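Long-range contacts in carbonic anhydrase (Unidentified, PDB 3R1W), which probably catalyses the reversible hydration of carbon dioxide to bicarbonate, as a trimeric beta-helical carbonic anhydrase of the gamma class: residues B[46-51]-B[67-72]; B[59-64]-B[88-93]; B[101-106]-B[119-124]; B[108-113]-B[126-131]. One frame throughout, in Å; residues are numbered along the deposited sequence.

Contact 1. Residues B[46-51]-B[67-72]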
loop_
_atom_site.group_PDB
_atom_site.type_symbol
_atom_site.label_atom_id
_atom_site.label_comp_id
_atom_site.label_asym_id
_atom_site.label_seq_id
_atom_site.Cartn_x
_atom_site.Cartn_y
_atom_site.Cartn_z
ATOM N N VAL B 46 15.398 2.079 -4.760
ATOM C CA VAL B 46 14.213 1.360 -4.338
ATOM C C VAL B 46 14.043 1.637 -2.859
ATOM O O VAL B 46 14.927 1.352 -2.059
ATOM C CB VAL B 46 14.336 -0.143 -4.593
ATOM C CG1 VAL B 46 13.045 -0.842 -4.177
ATOM C CG2 VAL B 46 14.625 -0.410 -6.079
ATOM N N TRP B 47 12.886 2.195 -2.521
ATOM C CA TRP B 47 12.667 2.871 -1.247
ATOM C C TRP B 47 11.952 1.973 -0.237
ATOM O O TRP B 47 11.562 0.855 -0.576
ATOM C CB TRP B 47 11.923 4.182 -1.525
ATOM C CG TRP B 47 12.809 5.069 -2.336
ATOM C CD1 TRP B 47 12.912 5.108 -3.710
ATOM C CD2 TRP B 47 13.786 5.987 -1.836
ATOM N NE1 TRP B 47 13.872 6.018 -4.084
ATOM C CE2 TRP B 47 14.423 6.570 -2.954
ATOM C CE3 TRP B 47 14.174 6.385 -0.548
ATOM C CZ2 TRP B 47 15.424 7.532 -2.822
ATOM C CZ3 TRP B 47 15.165 7.335 -0.418
ATOM C CH2 TRP B 47 15.777 7.906 -1.550
ATOM N N PRO B 48 11.828 2.434 1.023
ATOM C CA PRO B 48 11.345 1.494 2.037
ATOM C C PRO B 48 10.051 0.780 1.691
ATOM O O PRO B 48 9.085 1.380 1.209
ATOM C CB PRO B 48 11.158 2.385 3.272
ATOM C CG PRO B 48 12.233 3.413 3.118
ATOM C CD PRO B 48 12.268 3.707 1.626
ATOM N N LEU B 49 10.051 -0.523 1.948
ATOM C CA LEU B 49 8.848 -1.348 1.864
ATOM C C LEU B 49 8.248 -1.427 0.456
ATOM O O LEU B 49 7.033 -1.584 0.307
ATOM C CB LEU B 49 7.807 -0.884 2.887
ATOM C CG LEU B 49 8.334 -0.795 4.327
ATOM C CD1 LEU B 49 7.234 -0.362 5.302
ATOM C CD2 LEU B 49 8.937 -2.125 4.769
ATOM N N ALA B 50 9.095 -1.314 -0.567
ATOM C CA ALA B 50 8.684 -1.607 -1.942
ATOM C C ALA B 50 8.962 -3.074 -2.287
ATOM O O ALA B 50 9.885 -3.689 -1.738
ATOM C CB ALA B 50 9.391 -0.694 -2.934
ATOM N N VAL B 51 8.176 -3.616 -3.214
ATOM C CA VAL B 51 8.342 -4.992 -3.661
ATOM C C VAL B 51 8.516 -5.025 -5.169
ATOM O O VAL B 51 7.724 -4.428 -5.900
ATOM C CB VAL B 51 7.119 -5.868 -3.279
ATOM C CG1 VAL B 51 7.300 -7.301 -3.794
ATOM C CG2 VAL B 51 6.925 -5.863 -1.771
ATOM N N VAL B 67 11.755 3.702 -7.407
ATOM C CA VAL B 67 10.594 2.892 -7.077
ATOM C C VAL B 67 10.279 3.227 -5.627
ATOM O O VAL B 67 10.943 2.741 -4.724
ATOM C CB VAL B 67 10.910 1.392 -7.201
ATOM C CG1 VAL B 67 9.685 0.549 -6.830
ATOM C CG2 VAL B 67 11.381 1.071 -8.621
ATOM N N GLN B 68 9.281 4.076 -5.407
ATOM C CA GLN B 68 9.091 4.668 -4.083
ATOM C C GLN B 68 8.299 3.831 -3.076
ATOM O O GLN B 68 7.745 2.774 -3.401
ATOM C CB GLN B 68 8.525 6.086 -4.209
ATOM C CG GLN B 68 9.511 7.009 -4.921
ATOM C CD GLN B 68 8.938 8.382 -5.194
ATOM O OE1 GLN B 68 7.876 8.739 -4.678
ATOM N NE2 GLN B 68 9.631 9.157 -6.021
ATOM N N ASP B 69 8.277 4.331 -1.846
ATOM C CA ASP B 69 7.865 3.572 -0.666
ATOM C C ASP B 69 6.548 2.853 -0.874
ATOM O O ASP B 69 5.558 3.471 -1.257
ATOM C CB ASP B 69 7.711 4.526 0.527
ATOM C CG ASP B 69 8.785 5.618 0.548
ATOM O OD1 ASP B 69 8.787 6.470 -0.370
ATOM O OD2 ASP B 69 9.608 5.639 1.489
ATOM N N GLY B 70 6.531 1.548 -0.612
ATOM C CA GLY B 70 5.277 0.825 -0.613
ATOM C C GLY B 70 4.769 0.443 -1.993
ATOM O O GLY B 70 3.687 -0.128 -2.102
ATOM N N SER B 71 5.541 0.732 -3.040
ATOM C CA SER B 71 5.146 0.326 -4.397
ATOM C C SER B 71 5.263 -1.186 -4.549
ATOM O O SER B 71 6.073 -1.829 -3.873
ATOM C CB SER B 71 6.014 1.016 -5.460
ATOM O OG SER B 71 5.821 2.423 -5.463
ATOM N N VAL B 72 4.441 -1.752 -5.427
ATOM C CA VAL B 72 4.550 -3.162 -5.781
ATOM C C VAL B 72 4.662 -3.261 -7.299
ATOM O O VAL B 72 3.819 -2.731 -8.033
ATOM C CB VAL B 72 3.353 -3.996 -5.262
ATOM C CG1 VAL B 72 3.330 -5.393 -5.905
ATOM C CG2 VAL B 72 3.412 -4.124 -3.738
#
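Trp47 and Val67 meet at the tight end of this contact. Trp47 N gives a hydrogen bond to Val67 O at 3.0 Å. The same oxygen lies at the indole edge, 3.2 Å from Trp47 CD1. Trp47 CG stands anti to the carbonyl carbon (chi1 -65°), which turns the five-membered ring toward Val67 O. Pro48 and Asp69 run side by side, with Pro48 CD 3.3 Å from Asp69 OD2. Asp69 OD1 is held by His98 and by Arg53 of the second subunit. The peptide Asp69 N is buried here and finds no partner. The two segments are matching corners of successive turns of a left-handed parallel beta-helix. Each corner is a type II beta turn, Trp47 to Ala50 and Gln68 to Ser71. At the corner Gly70 N reaches Pro48 O in a weak bond. Ser71 OG closes back on Gln68 O at 2.8 Å. On the inner side the contacts are apolar. Ala50 CB rests 4.1 Å from Val67 CG1, and Val46 CG2 lies 4.3 Å from Val67 CB. Past the corner, Val51 N bonds Ser71 O at 2.8 Å. Against this buried packing, Gly70 is the one partly exposed residue, and its carbonyl has a weak bond to Gln99 of the third subunit.

Contact 2. Residues B[59-64]-B[88-93]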
loop_
_atom_site.group_PDB
_atom_site.type_symbol
_atom_site.label_atom_id
_atom_site.label_comp_id
_atom_site.label_asym_id
_atom_site.label_seq_id
_atom_site.Cartn_x
_atom_site.Cartn_y
_atom_site.Cartn_z
ATOM N N ILE B 59 11.580 -8.567 -15.176
ATOM C CA ILE B 59 11.383 -7.150 -14.879
ATOM C C ILE B 59 12.691 -6.423 -15.208
ATOM O O ILE B 59 13.753 -6.799 -14.722
ATOM C CB ILE B 59 11.052 -6.939 -13.383
ATOM C CG1 ILE B 59 9.795 -7.731 -13.003
ATOM C CG2 ILE B 59 10.852 -5.449 -13.084
ATOM C CD1 ILE B 59 9.434 -7.647 -11.521
ATOM N N ARG B 60 12.604 -5.374 -16.024
ATOM C CA ARG B 60 13.781 -4.629 -16.449
ATOM C C ARG B 60 13.541 -3.155 -16.180
ATOM O O ARG B 60 12.514 -2.612 -16.583
ATOM C CB ARG B 60 14.034 -4.852 -17.945
ATOM C CG ARG B 60 14.274 -6.314 -18.317
ATOM C CD ARG B 60 15.618 -6.783 -17.774
ATOM N NE ARG B 60 15.883 -8.180 -18.111
ATOM C CZ ARG B 60 15.648 -9.211 -17.302
ATOM N NH1 ARG B 60 15.138 -9.016 -16.082
ATOM N NH2 ARG B 60 15.931 -10.443 -17.715
ATOM N N ILE B 61 14.465 -2.522 -15.470
ATOM C CA ILE B 61 14.330 -1.105 -15.149
ATOM C C ILE B 61 15.592 -0.366 -15.574
ATOM O O ILE B 61 16.707 -0.825 -15.324
ATOM C CB ILE B 61 14.060 -0.899 -13.638
ATOM C CG1 ILE B 61 12.799 -1.680 -13.229
ATOM C CG2 ILE B 61 13.939 0.587 -13.304
ATOM C CD1 ILE B 61 12.423 -1.575 -11.753
ATOM N N GLY B 62 15.420 0.782 -16.223
ATOM C CA GLY B 62 16.559 1.530 -16.731
ATOM C C GLY B 62 17.315 2.315 -15.676
ATOM O O GLY B 62 17.295 1.969 -14.499
ATOM N N ALA B 63 17.974 3.391 -16.104
ATOM C CA ALA B 63 18.828 4.189 -15.226
ATOM C C ALA B 63 18.113 5.373 -14.583
ATOM O O ALA B 63 17.204 5.952 -15.173
ATOM C CB ALA B 63 20.053 4.690 -16.010
ATOM N N ARG B 64 18.545 5.724 -13.370
ATOM C CA ARG B 64 18.048 6.899 -12.650
ATOM C C ARG B 64 16.538 6.836 -12.401
ATOM O O ARG B 64 15.845 7.851 -12.424
ATOM C CB ARG B 64 18.429 8.201 -13.377
ATOM C CG ARG B 64 19.938 8.427 -13.499
ATOM C CD ARG B 64 20.226 9.678 -14.312
ATOM N NE ARG B 64 19.584 9.597 -15.616
ATOM C CZ ARG B 64 20.223 9.348 -16.754
ATOM N NH1 ARG B 64 21.541 9.176 -16.758
ATOM N NH2 ARG B 64 19.541 9.283 -17.893
ATOM N N LEU B 88 7.586 -6.813 -17.176
ATOM C CA LEU B 88 7.534 -5.420 -16.759
ATOM C C LEU B 88 8.797 -4.717 -17.238
ATOM O O LEU B 88 9.906 -5.073 -16.837
ATOM C CB LEU B 88 7.422 -5.339 -15.233
ATOM C CG LEU B 88 7.413 -3.958 -14.582
ATOM C CD1 LEU B 88 6.281 -3.114 -15.133
ATOM C CD2 LEU B 88 7.284 -4.135 -13.072
ATOM N N ILE B 89 8.623 -3.713 -18.093
ATOM C CA ILE B 89 9.750 -3.020 -18.703
ATOM C C ILE B 89 9.626 -1.537 -18.384
ATOM O O ILE B 89 8.598 -0.934 -18.680
ATOM C CB ILE B 89 9.740 -3.200 -20.231
ATOM C CG1 ILE B 89 9.815 -4.690 -20.584
ATOM C CG2 ILE B 89 10.897 -2.433 -20.873
ATOM C CD1 ILE B 89 11.098 -5.348 -20.120
ATOM N N ILE B 90 10.660 -0.970 -17.764
ATOM C CA ILE B 90 10.641 0.432 -17.338
ATOM C C ILE B 90 11.916 1.148 -17.776
ATOM O O ILE B 90 13.006 0.627 -17.605
ATOM C CB ILE B 90 10.495 0.540 -15.795
ATOM C CG1 ILE B 90 9.182 -0.099 -15.342
ATOM C CG2 ILE B 90 10.523 2.001 -15.359
ATOM C CD1 ILE B 90 9.114 -0.367 -13.831
ATOM N N GLY B 91 11.793 2.348 -18.343
ATOM C CA GLY B 91 12.965 3.022 -18.891
ATOM C C GLY B 91 13.765 3.843 -17.892
ATOM O O GLY B 91 13.771 3.540 -16.697
ATOM N N ASP B 92 14.443 4.878 -18.393
ATOM C CA ASP B 92 15.310 5.750 -17.593
ATOM C C ASP B 92 14.571 6.994 -17.103
ATOM O O ASP B 92 13.622 7.447 -17.739
ATOM C CB ASP B 92 16.497 6.259 -18.422
ATOM C CG ASP B 92 17.179 5.174 -19.228
ATOM O OD1 ASP B 92 17.309 4.035 -18.740
ATOM O OD2 ASP B 92 17.610 5.479 -20.362
ATOM N N ASP B 93 15.032 7.558 -15.990
ATOM C CA ASP B 93 14.485 8.813 -15.484
ATOM C C ASP B 93 12.989 8.698 -15.246
ATOM O O ASP B 93 12.229 9.618 -15.516
ATOM C CB ASP B 93 14.771 9.960 -16.456
ATOM C CG ASP B 93 16.257 10.258 -16.586
ATOM O OD1 ASP B 93 16.943 10.418 -15.549
ATOM O OD2 ASP B 93 16.740 10.328 -17.730
#
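The Arg64 guanidinium meets the Asp93 carboxylate edge to edge, their planes 20° apart. Arg64 NE reaches Asp93 OD1 at 2.8 Å and Arg64 NH2 reaches Asp93 OD2 at 3.0 Å. Both oxygens are met on their syn sides, somewhat out of the carboxylate plane. Asp92 CB lies oblique to the guanidinium. The bend at chi3 (-56°) folds the Arg64 chain back beside Asp93. The Arg60 guanidinium turns away from Ile89. Arg60 NH1 bonds Ile59 O, near the guanidinium plane, and Arg60 NH2 makes a salt bridge to Asp37. Closer to the backbone, Arg60 CB packs 3.7 Å from Ile89 CD1. The strands 59-61 and 88-90 are parallel neighbours in one wall of the beta-helix. On the buried face Ile59 CG2 touches Leu88 CD2 at 3.8 Å, and Ile61 lies alongside Ile90. Beyond the strands, Asp92 OD1 accepts Ala63 N at 2.8 Å. It also lies 3.3 Å from Gly62 CA, where a side chain would collide with it. Asp93 N then bonds Ala63 O. Two bonds fix the Asp93 carboxylate against rotation. Asp93 is buried and Arg64 exposed, so the arginine is likely to stabilise the ionised form of a carboxylate that has little solvent around it.

Contact 3. Residues B[101-106]-B[119-124]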
loop_
_atom_site.group_PDB
_atom_site.type_symbol
_atom_site.label_atom_id
_atom_site.label_comp_id
_atom_site.label_asym_id
_atom_site.label_seq_id
_atom_site.Cartn_x
_atom_site.Cartn_y
_atom_site.Cartn_z
ATOM N N MET B 101 1.269 0.730 -8.188
ATOM C CA MET B 101 1.033 -0.671 -8.489
ATOM C C MET B 101 1.247 -0.857 -9.974
ATOM O O MET B 101 0.404 -0.448 -10.777
ATOM C CB MET B 101 -0.411 -1.045 -8.155
ATOM C CG MET B 101 -0.792 -2.483 -8.501
ATOM S SD MET B 101 -0.093 -3.716 -7.392
ATOM C CE MET B 101 0.930 -4.598 -8.562
ATOM N N LEU B 102 2.378 -1.456 -10.328
ATOM C CA LEU B 102 2.759 -1.646 -11.719
ATOM C C LEU B 102 2.708 -3.132 -12.004
ATOM O O LEU B 102 3.373 -3.924 -11.327
ATOM C CB LEU B 102 4.165 -1.099 -11.987
ATOM C CG LEU B 102 4.332 0.422 -12.166
ATOM C CD1 LEU B 102 3.658 1.187 -11.060
ATOM C CD2 LEU B 102 5.815 0.830 -12.259
ATOM N N HIS B 103 1.906 -3.509 -12.995
ATOM C CA HIS B 103 1.706 -4.918 -13.310
ATOM C C HIS B 103 1.811 -5.155 -14.811
ATOM O O HIS B 103 0.971 -4.696 -15.573
ATOM C CB HIS B 103 0.337 -5.387 -12.804
ATOM C CG HIS B 103 0.301 -6.829 -12.417
ATOM N ND1 HIS B 103 0.208 -7.849 -13.341
ATOM C CD2 HIS B 103 0.350 -7.428 -11.201
ATOM C CE1 HIS B 103 0.199 -9.011 -12.714
ATOM N NE2 HIS B 103 0.286 -8.783 -11.415
ATOM N N GLY B 104 2.865 -5.849 -15.226
ATOM C CA GLY B 104 2.961 -6.348 -16.589
ATOM C C GLY B 104 2.912 -5.303 -17.681
ATOM O O GLY B 104 2.469 -5.594 -18.798
ATOM N N CYS B 105 3.395 -4.102 -17.381
ATOM C CA CYS B 105 3.275 -2.992 -18.320
ATOM C C CYS B 105 4.614 -2.570 -18.914
ATOM O O CYS B 105 5.671 -3.094 -18.554
ATOM C CB CYS B 105 2.585 -1.795 -17.645
ATOM S SG CYS B 105 3.354 -1.269 -16.083
ATOM N N THR B 106 4.559 -1.620 -19.840
ATOM C CA THR B 106 5.762 -1.061 -20.415
ATOM C C THR B 106 5.749 0.446 -20.201
ATOM O O THR B 106 4.736 1.102 -20.440
ATOM C CB THR B 106 5.858 -1.383 -21.918
ATOM O OG1 THR B 106 5.958 -2.800 -22.084
ATOM C CG2 THR B 106 7.091 -0.745 -22.528
ATOM N N ILE B 119 -0.924 0.795 -12.997
ATOM C CA ILE B 119 -0.756 0.571 -14.434
ATOM C C ILE B 119 -0.816 -0.929 -14.671
ATOM O O ILE B 119 -0.018 -1.675 -14.110
ATOM C CB ILE B 119 0.611 1.062 -14.935
ATOM C CG1 ILE B 119 0.985 2.405 -14.303
ATOM C CG2 ILE B 119 0.634 1.134 -16.463
ATOM C CD1 ILE B 119 0.043 3.524 -14.623
ATOM N N MET B 120 -1.725 -1.359 -15.541
ATOM C CA MET B 120 -2.084 -2.776 -15.640
ATOM C C MET B 120 -1.521 -3.509 -16.870
ATOM O O MET B 120 -0.873 -2.910 -17.724
ATOM C CB MET B 120 -3.604 -2.909 -15.551
ATOM C CG MET B 120 -4.165 -2.227 -14.293
ATOM S SD MET B 120 -5.959 -2.261 -14.163
ATOM C CE MET B 120 -6.250 -4.008 -13.927
ATOM N N ASP B 121 -1.769 -4.815 -16.941
ATOM C CA ASP B 121 -1.130 -5.672 -17.944
ATOM C C ASP B 121 -1.247 -5.139 -19.369
ATOM O O ASP B 121 -2.340 -4.819 -19.836
ATOM C CB ASP B 121 -1.713 -7.091 -17.911
ATOM C CG ASP B 121 -1.181 -7.933 -16.753
ATOM O OD1 ASP B 121 -0.219 -7.514 -16.089
ATOM O OD2 ASP B 121 -1.726 -9.038 -16.520
ATOM N N GLY B 122 -0.117 -5.076 -20.058
ATOM C CA GLY B 122 -0.114 -4.751 -21.469
ATOM C C GLY B 122 -0.248 -3.273 -21.754
ATOM O O GLY B 122 -0.241 -2.856 -22.913
ATOM N N ALA B 123 -0.366 -2.466 -20.705
ATOM C CA ALA B 123 -0.386 -1.022 -20.896
ATOM C C ALA B 123 0.974 -0.535 -21.403
ATOM O O ALA B 123 2.011 -1.091 -21.062
ATOM C CB ALA B 123 -0.777 -0.307 -19.591
ATOM N N ILE B 124 0.961 0.515 -22.217
ATOM C CA ILE B 124 2.191 1.088 -22.733
ATOM C C ILE B 124 2.201 2.582 -22.460
ATOM O O ILE B 124 1.334 3.311 -22.932
ATOM C CB ILE B 124 2.329 0.843 -24.257
ATOM C CG1 ILE B 124 2.457 -0.656 -24.540
ATOM C CG2 ILE B 124 3.520 1.600 -24.816
ATOM C CD1 ILE B 124 2.382 -1.018 -26.015
HETATM O O HOH W 1 3.160 -3.584 -22.125
#
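Leu102 pairs with Ile119 and Thr106 with Ile124 as two short parallel ladders, and the register slips by one residue at the corner between them. Ile119 N bonds Met101 O, and Ile119 O takes His103 N. The type II turn from Met120 to Ala123 takes up the extra residue. At the corner Gly122 N points almost straight at Gly104 O, 2.9 Å away. His103 and Asp121 lie side by side there. His103 ND1 donates to Asp121 OD1 at 2.8 Å, with an angle of 171° at the hydrogen. The oxygen sits at the ring edge, close to the ring plane, and is met on its syn side. Ring and carboxylate planes are 46° apart. Asp121 OD2 is bonded to Thr76, so the carboxylate is gripped at both ends. This corner of the left-handed beta-helix faces a neighbouring subunit: the His103 ring meets that of His74 and that of His98 of the third subunit. Such a histidine cluster is consistent with the interfacial metal site of gamma-class carbonic anhydrases. An alanine in place of Asp121 would probably leave His103 ND1 and Thr76 without their partner and the imidazole less firmly oriented. On the core side, Cys105 SG sits between the backbone N and the carbonyl carbon (chi1 53°). This brings Cys105 SG to 3.6 Å from Ile119 CG2. Cys105 CB lies 4.2 Å from Ala123 CB. Thr106 N bonds Ala123 O at 2.9 Å. A water gives a hydrogen to Ala123 O and is also bonded to Thr106 OG1.

Contact 4. Residues B[108-113]-B[126-131]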
loop_
_atom_site.group_PDB
_atom_site.type_symbol
_atom_site.label_atom_id
_atom_site.label_comp_id
_atom_site.label_asym_id
_atom_site.label_seq_id
_atom_site.Cartn_x
_atom_site.Cartn_y
_atom_site.Cartn_z
ATOM N N GLY B 108 8.148 4.046 -20.795
ATOM C CA GLY B 108 9.285 4.602 -21.509
ATOM C C GLY B 108 10.237 5.399 -20.633
ATOM O O GLY B 108 10.390 5.107 -19.447
ATOM N N ASN B 109 10.872 6.413 -21.222
ATOM C CA ASN B 109 11.815 7.263 -20.501
ATOM C C ASN B 109 11.201 8.598 -20.098
ATOM O O ASN B 109 10.342 9.128 -20.798
ATOM C CB ASN B 109 13.049 7.541 -21.364
ATOM C CG ASN B 109 13.688 6.282 -21.904
ATOM O OD1 ASN B 109 13.870 5.299 -21.183
ATOM N ND2 ASN B 109 14.040 6.305 -23.185
ATOM N N ARG B 110 11.673 9.149 -18.981
ATOM C CA ARG B 110 11.261 10.474 -18.521
ATOM C C ARG B 110 9.751 10.498 -18.303
ATOM O O ARG B 110 9.001 11.134 -19.042
ATOM C CB ARG B 110 11.730 11.562 -19.503
ATOM C CG ARG B 110 13.244 11.652 -19.601
ATOM C CD ARG B 110 13.696 12.766 -20.549
ATOM N NE ARG B 110 13.190 12.563 -21.901
ATOM C CZ ARG B 110 13.718 11.733 -22.797
ATOM N NH1 ARG B 110 14.786 11.004 -22.495
ATOM N NH2 ARG B 110 13.171 11.628 -24.004
ATOM N N VAL B 111 9.318 9.754 -17.293
ATOM C CA VAL B 111 7.903 9.546 -17.021
ATOM C C VAL B 111 7.654 9.746 -15.526
ATOM O O VAL B 111 8.464 9.322 -14.697
ATOM C CB VAL B 111 7.473 8.118 -17.440
ATOM C CG1 VAL B 111 6.063 7.816 -16.980
ATOM C CG2 VAL B 111 7.589 7.950 -18.963
ATOM N N LEU B 112 6.549 10.414 -15.197
ATOM C CA LEU B 112 6.115 10.597 -13.818
ATOM C C LEU B 112 4.919 9.704 -13.560
ATOM O O LEU B 112 3.860 9.904 -14.152
ATOM C CB LEU B 112 5.683 12.047 -13.595
ATOM C CG LEU B 112 6.403 12.938 -12.592
ATOM C CD1 LEU B 112 5.669 14.273 -12.491
ATOM C CD2 LEU B 112 6.486 12.270 -11.228
ATOM N N ILE B 113 5.074 8.727 -12.676
ATOM C CA ILE B 113 3.934 7.910 -12.269
ATOM C C ILE B 113 3.506 8.355 -10.871
ATOM O O ILE B 113 4.245 8.179 -9.912
ATOM C CB ILE B 113 4.268 6.405 -12.315
ATOM C CG1 ILE B 113 4.492 5.969 -13.769
ATOM C CG2 ILE B 113 3.135 5.573 -11.703
ATOM C CD1 ILE B 113 5.427 4.831 -13.908
ATOM N N GLU B 126 4.257 5.894 -23.106
ATOM C CA GLU B 126 5.331 6.449 -23.923
ATOM C C GLU B 126 6.224 7.417 -23.131
ATOM O O GLU B 126 5.963 7.699 -21.956
ATOM C CB GLU B 126 4.748 7.103 -25.183
ATOM C CG GLU B 126 4.021 6.096 -26.063
ATOM C CD GLU B 126 3.454 6.694 -27.341
ATOM O OE1 GLU B 126 3.580 7.919 -27.552
ATOM O OE2 GLU B 126 2.877 5.925 -28.136
ATOM N N ASP B 127 7.287 7.898 -23.770
ATOM C CA ASP B 127 8.202 8.866 -23.156
ATOM C C ASP B 127 7.484 10.147 -22.757
ATOM O O ASP B 127 6.543 10.570 -23.425
ATOM C CB ASP B 127 9.302 9.272 -24.145
ATOM C CG ASP B 127 10.243 8.143 -24.498
ATOM O OD1 ASP B 127 10.121 7.028 -23.938
ATOM O OD2 ASP B 127 11.129 8.390 -25.351
ATOM N N GLU B 128 7.953 10.777 -21.685
ATOM C CA GLU B 128 7.499 12.116 -21.314
ATOM C C GLU B 128 5.987 12.199 -21.112
ATOM O O GLU B 128 5.303 13.051 -21.679
ATOM C CB GLU B 128 8.025 13.150 -22.333
ATOM C CG GLU B 128 9.556 13.143 -22.373
ATOM C CD GLU B 128 10.173 14.156 -23.333
ATOM O OE1 GLU B 128 9.433 14.810 -24.099
ATOM O OE2 GLU B 128 11.416 14.285 -23.320
ATOM N N VAL B 129 5.475 11.292 -20.281
ATOM C CA VAL B 129 4.072 11.264 -19.924
ATOM C C VAL B 129 3.967 11.472 -18.418
ATOM O O VAL B 129 4.842 11.040 -17.671
ATOM C CB VAL B 129 3.449 9.888 -20.279
ATOM C CG1 VAL B 129 2.123 9.693 -19.562
ATOM C CG2 VAL B 129 3.314 9.735 -21.804
ATOM N N ILE B 130 2.912 12.149 -17.984
ATOM C CA ILE B 130 2.596 12.251 -16.563
ATOM C C ILE B 130 1.332 11.453 -16.280
ATOM O O ILE B 130 0.300 11.666 -16.922
ATOM C CB ILE B 130 2.369 13.715 -16.121
ATOM C CG1 ILE B 130 3.686 14.497 -16.164
ATOM C CG2 ILE B 130 1.765 13.758 -14.715
ATOM C CD1 ILE B 130 3.511 15.996 -15.957
ATOM N N VAL B 131 1.427 10.517 -15.336
ATOM C CA VAL B 131 0.260 9.789 -14.844
ATOM C C VAL B 131 -0.071 10.364 -13.477
ATOM O O VAL B 131 0.726 10.269 -12.537
ATOM C CB VAL B 131 0.513 8.262 -14.745
ATOM C CG1 VAL B 131 -0.729 7.535 -14.186
ATOM C CG2 VAL B 131 0.895 7.695 -16.109
HETATM O O HOH W 2 13.699 8.670 -25.049
#
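Arg110 lies alongside Glu128, and the two side chains point the same way. Arg110 CB packs 3.9 Å from Glu128 CG. Arg110 CG packs against Asp93 CB, of the preceding turn. The chain bends at chi3 (-60°), and Arg110 CD passes by Glu128 OE2. Arg110 NE then donates to Glu128 OE2 at 2.9 Å, on the anti lone pair and near the guanidinium plane. Arg110 NH2 adds a weak bond to the same oxygen at 3.3 Å. The guanidinium and carboxylate planes stand 76° apart, so one oxygen takes both donors. Arg165 NH2 also bridges to Glu128 OE2, which brings two positive groups close together. Arg110 NH2 further bonds a water, which also joins Asn109 ND2 and Asp127 OD2. Asn109 OD1 accepts Asp92 N. Asp127 OD2 is 4.1 Å from Arg110 NH2, well out of the guanidinium plane, so no N-H points at it directly; charge and the shared water relate them. Asp127 OD1 accepts Asn109 N at 2.9 Å, from above the carboxylate plane. These are adjacent turns of the hexapeptide beta-helix. Val131 N bonds Leu112 O in the short strands that follow, and Leu112 CB packs 4.1 Å from Ile130 CG1. Helix 162-184 covers this side through Phe168. A leucine in place of Arg110 would probably leave Glu128 with Arg165 as its main charge partner and the water with one partner fewer. Glu128 OE2 between two arginines is likely to favour the ionised carboxylate, whose negative charge would offset the repulsion between them.

How the contacts relate
All four contacts join turns of one beta-helix. Contacts 1 and 3 lie at subunit boundaries, their centres about 17 Å apart, and Val72 O and Leu102 N link them at 3.0 Å in a probable hydrogen bond. His98, bonded in contact 1, and His103, in contact 3, probably belong to the interfacial metal site, where His103 meets His98 of the third subunit. Contacts 2 and 4 touch no other protein chain. Their centres are about 11 Å apart, and Asp92 O probably accepts Arg110 N at 2.9 Å. Ile89 N and Cys105 O, 3.1 Å apart, tie contact 2 to contact 3. Core packing joins contacts 3 and 4, with Ile119 CD1 4.1 Å from Val131 CG1.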